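Local coordinates for putative flagellar motor switch protein FliN (Thermotoga maritima, PDB 1O6A) that probably forms part of the cytoplasmic C-ring of the flagellar motor, where the switch complex sets the direction of rotation, at residues Glu26-Met32 with Ile46-Lys50; Gly53-Asp57 with Arg67-Val71. One frame throughout, in Å; residues are numbered along the deposited sequence. Where two conformers were deposited one is given.

Contact 1: Glu26-Met32 with Ile46-Lys50; sequences ELGRTRM and IELDK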
ATOM      1  N   GLU A  26      -2.184  -0.606  -1.640  1.00 12.76           N
ATOM      2  CA  GLU A  26      -2.561  -0.795  -0.229  1.00 13.06           C
ATOM      3  C   GLU A  26      -3.727  -1.748  -0.120  1.00 13.37           C
ATOM      4  O   GLU A  26      -4.718  -1.671  -0.857  1.00 14.58           O
ATOM      5  CB  GLU A  26      -3.003   0.525   0.399  1.00 12.93           C
ATOM      6  CG  GLU A  26      -1.910   1.551   0.536  1.00 17.55           C
ATOM      7  CD  GLU A  26      -2.327   2.778   1.316  1.00 24.21           C
ATOM      8  OE1 GLU A  26      -3.454   2.808   1.859  1.00 23.11           O
ATOM      9  OE2 GLU A  26      -1.499   3.714   1.415  1.00 22.70           O
ATOM     10  N   LEU A  27      -3.599  -2.645   0.849  1.00 13.60           N
ATOM     11  CA  LEU A  27      -4.662  -3.578   1.198  0.60 16.81           C
ATOM     12  C   LEU A  27      -5.628  -2.909   2.160  1.00 18.51           C
ATOM     13  O   LEU A  27      -6.772  -3.286   2.249  1.00 23.30           O
ATOM     14  CB  LEU A  27      -4.115  -4.816   1.893  0.60 16.27           C
ATOM     15  CG  LEU A  27      -5.232  -5.739   2.430  0.60 18.22           C
ATOM     16  CD1 LEU A  27      -6.134  -6.255   1.285  0.60 20.87           C
ATOM     17  CD2 LEU A  27      -4.636  -6.857   3.197  0.60 17.13           C
ATOM     18  N   GLY A  28      -5.156  -1.929   2.911  1.00 15.04           N
ATOM     19  CA  GLY A  28      -6.017  -1.258   3.857  1.00 14.05           C
ATOM     20  C   GLY A  28      -5.221  -0.543   4.922  1.00 13.95           C
ATOM     21  O   GLY A  28      -3.983  -0.656   4.988  1.00 13.17           O
ATOM     22  N   ARG A  29      -5.967   0.184   5.743  1.00 11.84           N
ATOM     23  CA  ARG A  29      -5.412   0.970   6.842  1.00 12.10           C
ATOM     24  C   ARG A  29      -6.172   0.788   8.132  1.00 13.63           C
ATOM     25  O   ARG A  29      -7.317   0.365   8.145  1.00 15.56           O
ATOM     26  CB  ARG A  29      -5.489   2.460   6.476  1.00 14.94           C
ATOM     27  CG  ARG A  29      -4.797   2.845   5.200  1.00 20.33           C
ATOM     28  CD  ARG A  29      -4.756   4.363   5.013  1.00 17.12           C
ATOM     29  NE  ARG A  29      -3.960   4.696   3.829  1.00 20.98           N
ATOM     30  CZ  ARG A  29      -3.583   5.917   3.502  1.00 30.81           C
ATOM     31  NH1 ARG A  29      -3.901   6.949   4.261  1.00 22.56           N
ATOM     32  NH2 ARG A  29      -2.852   6.114   2.418  1.00 31.51           N
ATOM     33  N   THR A  30      -5.510   1.115   9.237  1.00 12.45           N
ATOM     34  CA  THR A  30      -6.159   1.282  10.520  1.00 12.84           C
ATOM     35  C   THR A  30      -5.308   2.214  11.363  1.00 11.89           C
ATOM     36  O   THR A  30      -4.383   2.832  10.854  1.00 14.16           O
ATOM     37  CB  THR A  30      -6.431  -0.087  11.204  1.00 15.57           C
ATOM     38  OG1 THR A  30      -7.191   0.100  12.404  1.00 15.50           O
ATOM     39  CG2 THR A  30      -5.166  -0.789  11.624  1.00 15.91           C
ATOM     40  N   ARG A  31      -5.679   2.375  12.618  1.00 12.29           N
ATOM     41  CA  ARG A  31      -4.903   3.126  13.568  1.00 13.39           C
ATOM     42  C   ARG A  31      -4.790   2.314  14.856  1.00 13.29           C
ATOM     43  O   ARG A  31      -5.654   1.509  15.181  1.00 12.47           O
ATOM     44  CB  ARG A  31      -5.533   4.484  13.804  1.00 12.96           C
ATOM     45  CG  ARG A  31      -5.557   5.382  12.590  1.00 19.26           C
ATOM     46  CD  ARG A  31      -6.100   6.796  12.856  1.00 22.55           C
ATOM     47  NE  ARG A  31      -7.336   6.691  13.623  1.00 21.38           N
ATOM     48  CZ  ARG A  31      -7.607   7.326  14.745  1.00 16.66           C
ATOM     49  NH1 ARG A  31      -6.804   8.271  15.225  1.00 22.64           N
ATOM     50  NH2 ARG A  31      -8.773   7.098  15.340  1.00 16.93           N
HETATM   51  N   MSE A  32      -3.688   2.478  15.552  1.00 11.18           N
HETATM   52  CA  MSE A  32      -3.509   1.861  16.863  1.00 12.93           C
HETATM   53  C   MSE A  32      -2.596   2.724  17.716  1.00 12.25           C
HETATM   54  O   MSE A  32      -1.865   3.554  17.208  1.00 13.43           O
HETATM   55  CB  MSE A  32      -2.925   0.461  16.682  1.00 14.61           C
HETATM   56  CG  MSE A  32      -1.615   0.503  16.126  1.00 16.58           C
HETATM   57 SE   MSE A  32      -0.812  -1.368  15.936  1.00 30.39          SE
HETATM   58  CE  MSE A  32      -2.191  -2.191  15.160  1.00  3.92           C
ATOM     59  N   ILE A  46      -4.198  -7.844  12.937  1.00 14.35           N
ATOM     60  CA  ILE A  46      -4.541  -6.431  12.750  1.00 14.98           C
ATOM     61  C   ILE A  46      -5.688  -6.354  11.744  1.00 14.94           C
ATOM     62  O   ILE A  46      -5.550  -6.757  10.586  1.00 14.91           O
ATOM     63  CB  ILE A  46      -3.346  -5.633  12.217  1.00 14.82           C
ATOM     64  CG1 ILE A  46      -2.125  -5.755  13.159  1.00 22.36           C
ATOM     65  CG2 ILE A  46      -3.741  -4.149  11.914  1.00 17.61           C
ATOM     66  CD1 ILE A  46      -0.882  -5.175  12.551  1.00 25.75           C
ATOM     67  N   GLU A  47      -6.825  -5.845  12.180  1.00 13.83           N
ATOM     68  CA  GLU A  47      -7.979  -5.707  11.271  1.00 13.52           C
ATOM     69  C   GLU A  47      -7.926  -4.357  10.580  1.00 13.12           C
ATOM     70  O   GLU A  47      -7.571  -3.323  11.177  1.00 13.86           O
ATOM     71  CB  GLU A  47      -9.263  -5.878  12.066  1.00 13.87           C
ATOM     72  CG  GLU A  47     -10.508  -5.924  11.232  1.00 23.74           C
ATOM     73  CD  GLU A  47     -11.731  -6.246  12.092  1.00 36.55           C
ATOM     74  OE1 GLU A  47     -11.570  -6.905  13.170  1.00 31.36           O
ATOM     75  OE2 GLU A  47     -12.830  -5.825  11.693  1.00 32.83           O
ATOM     76  N   LEU A  48      -8.252  -4.351   9.292  1.00 12.32           N
ATOM     77  CA  LEU A  48      -8.181  -3.163   8.481  1.00 11.88           C
ATOM     78  C   LEU A  48      -9.580  -2.646   8.066  1.00 15.39           C
ATOM     79  O   LEU A  48     -10.596  -3.334   8.192  1.00 13.37           O
ATOM     80  CB  LEU A  48      -7.368  -3.460   7.234  1.00 13.44           C
ATOM     81  CG  LEU A  48      -5.961  -3.995   7.448  1.00 14.42           C
ATOM     82  CD1 LEU A  48      -5.431  -4.504   6.077  1.00 15.82           C
ATOM     83  CD2 LEU A  48      -5.101  -2.935   8.074  1.00 13.41           C
ATOM     84  N   ASP A  49      -9.591  -1.416   7.586  1.00 12.96           N
ATOM     85  CA  ASP A  49     -10.790  -0.712   7.224  1.00 15.53           C
ATOM     86  C   ASP A  49     -11.362  -1.123   5.883  1.00 20.36           C
ATOM     87  O   ASP A  49     -12.391  -0.637   5.510  1.00 30.11           O
ATOM     88  CB  ASP A  49     -10.563   0.829   7.287  1.00 16.43           C
ATOM     89  CG  ASP A  49      -9.526   1.391   6.219  1.00 30.68           C
ATOM     90  OD1 ASP A  49      -8.924   0.672   5.346  1.00 24.68           O
ATOM     91  OD2 ASP A  49      -9.262   2.640   6.208  1.00 35.34           O
ATOM     92  N   LYS A  50     -10.776  -2.098   5.240  1.00 16.88           N
ATOM     93  CA  LYS A  50     -11.248  -2.581   3.943  1.00 13.23           C
ATOM     94  C   LYS A  50     -12.167  -3.813   4.072  1.00 14.16           C
ATOM     95  O   LYS A  50     -11.911  -4.722   4.848  1.00 13.00           O
ATOM     96  CB  LYS A  50     -10.031  -2.886   3.082  1.00 14.07           C
ATOM     97  CG  LYS A  50     -10.400  -3.117   1.565  1.00 20.67           C
ATOM     98  CD  LYS A  50      -9.186  -3.318   0.641  1.00 31.58           C
ATOM     99  CE  LYS A  50      -8.397  -2.000   0.446  1.00 30.75           C
ATOM    100  NZ  LYS A  50      -9.218  -0.925  -0.127  1.00 20.69           N
TER
HETATM  101  O   HOH W   1      -7.125  -2.419  13.710  1.00 39.28           O
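Leu27 and Leu48 meet in the intertwined FliN C-terminal beta dimer, where strand 28-32 leaves its corner at Leu27 and strand 46-48 runs into its own at Asp49, the two strands 123° apart. On the packed side Leu27 CD2 lies 3.8 Å from Leu48 CD1, the side chains crossing at about a right angle; Leu27 also packs on Val70 of the second subunit. Gly28 suits the corner because a beta carbon would collide with the carbonyl O of Leu27 and crowd Leu48 CB. Further along, Thr30 CG2 rests 3.7 Å from Ile46 CG2, beta-branched residues whose methyls meet where the backbones move apart, and the selenomethionine Met32 lays its CE across Ile46. The solvent side is looser: Glu47 turns outward, and a water joins its carbonyl O to Thr30 OG1. Asp49 clips the turn more firmly: its N donates to Arg29 O (2.9 Å), while Arg29 N reaches Asp49 OD1 nearly straight (167°) from above the carboxylate plane. Beyond CB, which still touches Asp49 OD2, the extended Arg29 chain carries its guanidinium to buried Glu26, gripped side-on: NE lies 2.8 Å from Glu26 OE1 and NH2 2.9 Å from OE2, each oxygen using its syn lone pair.

Contact 2: Gly53-Asp57 with Arg67-Val71; sequences GEPVD and RGEVV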
ATOM      1  N   GLY A  53     -15.004  -7.801  -0.850  1.00 17.66           N
ATOM      2  CA  GLY A  53     -15.790  -7.252  -1.923  1.00 15.62           C
ATOM      3  C   GLY A  53     -15.245  -5.934  -2.437  1.00 14.83           C
ATOM      4  O   GLY A  53     -15.677  -5.493  -3.493  1.00 14.96           O
ATOM      5  N   GLU A  54     -14.298  -5.316  -1.721  1.00 12.63           N
ATOM      6  CA  GLU A  54     -13.693  -4.067  -2.198  1.00 15.42           C
ATOM      7  C   GLU A  54     -12.364  -4.289  -2.869  1.00 15.56           C
ATOM      8  O   GLU A  54     -11.653  -5.247  -2.545  1.00 16.07           O
ATOM      9  CB  GLU A  54     -13.493  -3.095  -1.076  1.00 15.54           C
ATOM     10  CG  GLU A  54     -14.772  -2.609  -0.428  1.00 19.55           C
ATOM     11  CD  GLU A  54     -14.492  -1.407   0.447  1.00 24.23           C
ATOM     12  OE1 GLU A  54     -13.908  -1.620   1.536  1.00 13.53           O
ATOM     13  OE2 GLU A  54     -14.840  -0.264   0.061  1.00 20.34           O
ATOM     14  N   PRO A  55     -12.012  -3.409  -3.807  1.00 12.16           N
ATOM     15  CA  PRO A  55     -10.725  -3.493  -4.493  1.00 14.26           C
ATOM     16  C   PRO A  55      -9.583  -2.907  -3.643  1.00 14.33           C
ATOM     17  O   PRO A  55      -9.859  -2.238  -2.639  1.00 18.72           O
ATOM     18  CB  PRO A  55     -10.957  -2.607  -5.730  1.00 15.69           C
ATOM     19  CG  PRO A  55     -11.910  -1.543  -5.231  1.00 13.51           C
ATOM     20  CD  PRO A  55     -12.828  -2.287  -4.308  1.00 15.29           C
ATOM     21  N   VAL A  56      -8.345  -3.191  -4.012  1.00 13.05           N
ATOM     22  CA  VAL A  56      -7.181  -2.619  -3.332  1.00 13.51           C
ATOM     23  C   VAL A  56      -6.945  -1.228  -3.880  1.00 12.16           C
ATOM     24  O   VAL A  56      -7.409  -0.894  -4.987  1.00 13.95           O
ATOM     25  CB  VAL A  56      -5.901  -3.467  -3.489  1.00 13.03           C
ATOM     26  CG1 VAL A  56      -6.131  -4.824  -2.848  1.00 22.23           C
ATOM     27  CG2 VAL A  56      -5.448  -3.575  -4.914  1.00 20.48           C
ATOM     28  N   ASP A  57      -6.283  -0.412  -3.100  1.00 14.75           N
ATOM     29  CA  ASP A  57      -6.030   0.963  -3.502  1.00 14.07           C
ATOM     30  C   ASP A  57      -4.674   1.150  -4.182  1.00 14.85           C
ATOM     31  O   ASP A  57      -3.679   0.564  -3.763  1.00 16.33           O
ATOM     32  CB  ASP A  57      -6.076   1.872  -2.291  1.00 15.08           C
ATOM     33  CG  ASP A  57      -7.391   1.721  -1.532  1.00 25.81           C
ATOM     34  OD1 ASP A  57      -8.439   1.897  -2.191  1.00 17.67           O
ATOM     35  OD2 ASP A  57      -7.466   1.294  -0.358  1.00 22.25           O
ATOM     36  N   ARG A  67      -8.114   1.954  -8.251  1.00 12.77           N
ATOM     37  CA  ARG A  67      -8.289   0.755  -7.415  1.00 14.81           C
ATOM     38  C   ARG A  67      -8.261  -0.458  -8.321  1.00 14.69           C
ATOM     39  O   ARG A  67      -8.403  -0.320  -9.562  1.00 13.71           O
ATOM     40  CB  ARG A  67      -9.590   0.860  -6.613  1.00 16.05           C
ATOM     41  CG  ARG A  67      -9.632   2.070  -5.664  1.00 19.50           C
ATOM     42  CD  ARG A  67     -10.627   1.962  -4.404  1.00 17.88           C
ATOM     43  NE  ARG A  67     -11.962   1.741  -4.888  1.00 29.47           N
ATOM     44  CZ  ARG A  67     -12.994   1.416  -4.118  1.00 31.80           C
ATOM     45  NH1 ARG A  67     -12.832   1.304  -2.827  1.00 24.44           N
ATOM     46  NH2 ARG A  67     -14.180   1.176  -4.663  1.00 30.20           N
ATOM     47  N   GLY A  68      -8.001  -1.630  -7.765  1.00 12.88           N
ATOM     48  CA  GLY A  68      -7.915  -2.808  -8.575  1.00 14.53           C
ATOM     49  C   GLY A  68      -7.971  -4.112  -7.839  1.00 13.93           C
ATOM     50  O   GLY A  68      -8.252  -4.184  -6.641  1.00 15.03           O
ATOM     51  N   GLU A  69      -7.723  -5.162  -8.588  1.00 15.08           N
ATOM     52  CA  GLU A  69      -7.745  -6.521  -8.063  1.00 15.93           C
ATOM     53  C   GLU A  69      -6.368  -7.166  -8.223  1.00 15.94           C
ATOM     54  O   GLU A  69      -5.624  -6.899  -9.157  1.00 13.59           O
ATOM     55  CB  GLU A  69      -8.855  -7.337  -8.730  1.00 19.06           C
ATOM     56  CG  GLU A  69      -8.729  -7.491 -10.224  1.00 17.69           C
ATOM     57  CD  GLU A  69      -9.912  -8.227 -10.877  1.00 17.90           C
ATOM     58  OE1 GLU A  69     -10.690  -8.884 -10.143  1.00 20.32           O
ATOM     59  OE2 GLU A  69     -10.035  -8.164 -12.120  1.00 19.66           O
ATOM     60  N   VAL A  70      -6.000  -7.976  -7.243  1.00 15.62           N
ATOM     61  CA  VAL A  70      -4.681  -8.602  -7.177  1.00 15.18           C
ATOM     62  C   VAL A  70      -4.578  -9.731  -8.186  1.00 19.17           C
ATOM     63  O   VAL A  70      -5.501 -10.534  -8.325  1.00 16.26           O
ATOM     64  CB  VAL A  70      -4.395  -9.124  -5.715  1.00 15.30           C
ATOM     65  CG1 VAL A  70      -2.979  -9.650  -5.619  1.00 19.03           C
ATOM     66  CG2 VAL A  70      -4.596  -8.025  -4.742  1.00 20.37           C
ATOM     67  N   VAL A  71      -3.469  -9.747  -8.930  1.00 16.70           N
ATOM     68  CA  VAL A  71      -3.127 -10.805  -9.872  1.00 18.75           C
ATOM     69  C   VAL A  71      -1.672 -11.241  -9.690  1.00 18.25           C
ATOM     70  O   VAL A  71      -0.874 -10.547  -9.091  1.00 21.25           O
ATOM     71  CB  VAL A  71      -3.343 -10.350 -11.338  1.00 18.57           C
ATOM     72  CG1 VAL A  71      -4.783 -10.000 -11.556  1.00 23.07           C
ATOM     73  CG2 VAL A  71      -2.507  -9.113 -11.677  1.00 21.40           C
TER
HETATM   74  O   HOH W   2     -15.758   0.480  -2.106  1.00 30.31           O
HETATM   75  O   HOH W   3     -10.777   2.237  -1.283  1.00 43.54           O
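Val56 and Gly68 form an antiparallel hydrogen-bonded pair in the beta hairpin of strands 56-60 and 63-73, with Val56 N donating to Gly68 O (2.8 Å) and Gly68 N to Val56 O (2.9 Å). Asp57 and Arg67 are the next, non-hydrogen-bonded pair. Val56 CG2 lies against the Gly68 carbonyl, 3.3 Å from Gly68 O; beyond it, Val56 CG1 meets Val70 CG2 at 4.0 Å. On the face of Asp57 and Arg67, the arginine bends at chi3 (-58°), bringing its guanidinium over Pro55, whose CG lies 3.2 Å from the plane, over its centre. The rigid proline ring suits this flat partner. Asp57 runs alongside the arginine, its carboxylate nearly coplanar with the guanidinium, but its OD2 is bound by Lys50, whereas Arg67 NH2 has a salt bridge to Glu83. Glu54, held at OE1 by Leu51 N, reaches Arg67 NH1 with OE2 through a long salt bridge (3.9 Å), and a water links OE2 to Arg67 NH2. Replacing Arg67 by an alanine would probably leave Glu83 without its salt-bridge mate and take away the flat group that rests on Pro55 CG. At the guanidinium edge a second water accepts from Arg67 NH1 at 2.7 Å and donates to Asp57 OD1.

Overall arrangement
From the N terminus, strand 20-33 enters contact 1, and the chain passes through helix 34-39 before strand 45-51 returns to close that loop. A short connection then leads into 53-57, and the turn between strands 56-60 and 63-73 closes contact 2, so the two loops follow in series, neither nested nor crossed. Strand 56-60 lies between 20-33 and 63-73 in the antiparallel sheet, linking both contacts. Lys50 joins them directly through a salt bridge to Asp57, and Glu26 N probably bonds to Asp57 O. Contact 1 pairs with a strand of the second subunit, carrying the sheet across the interface, while contact 2 joins strands within one subunit's sheet.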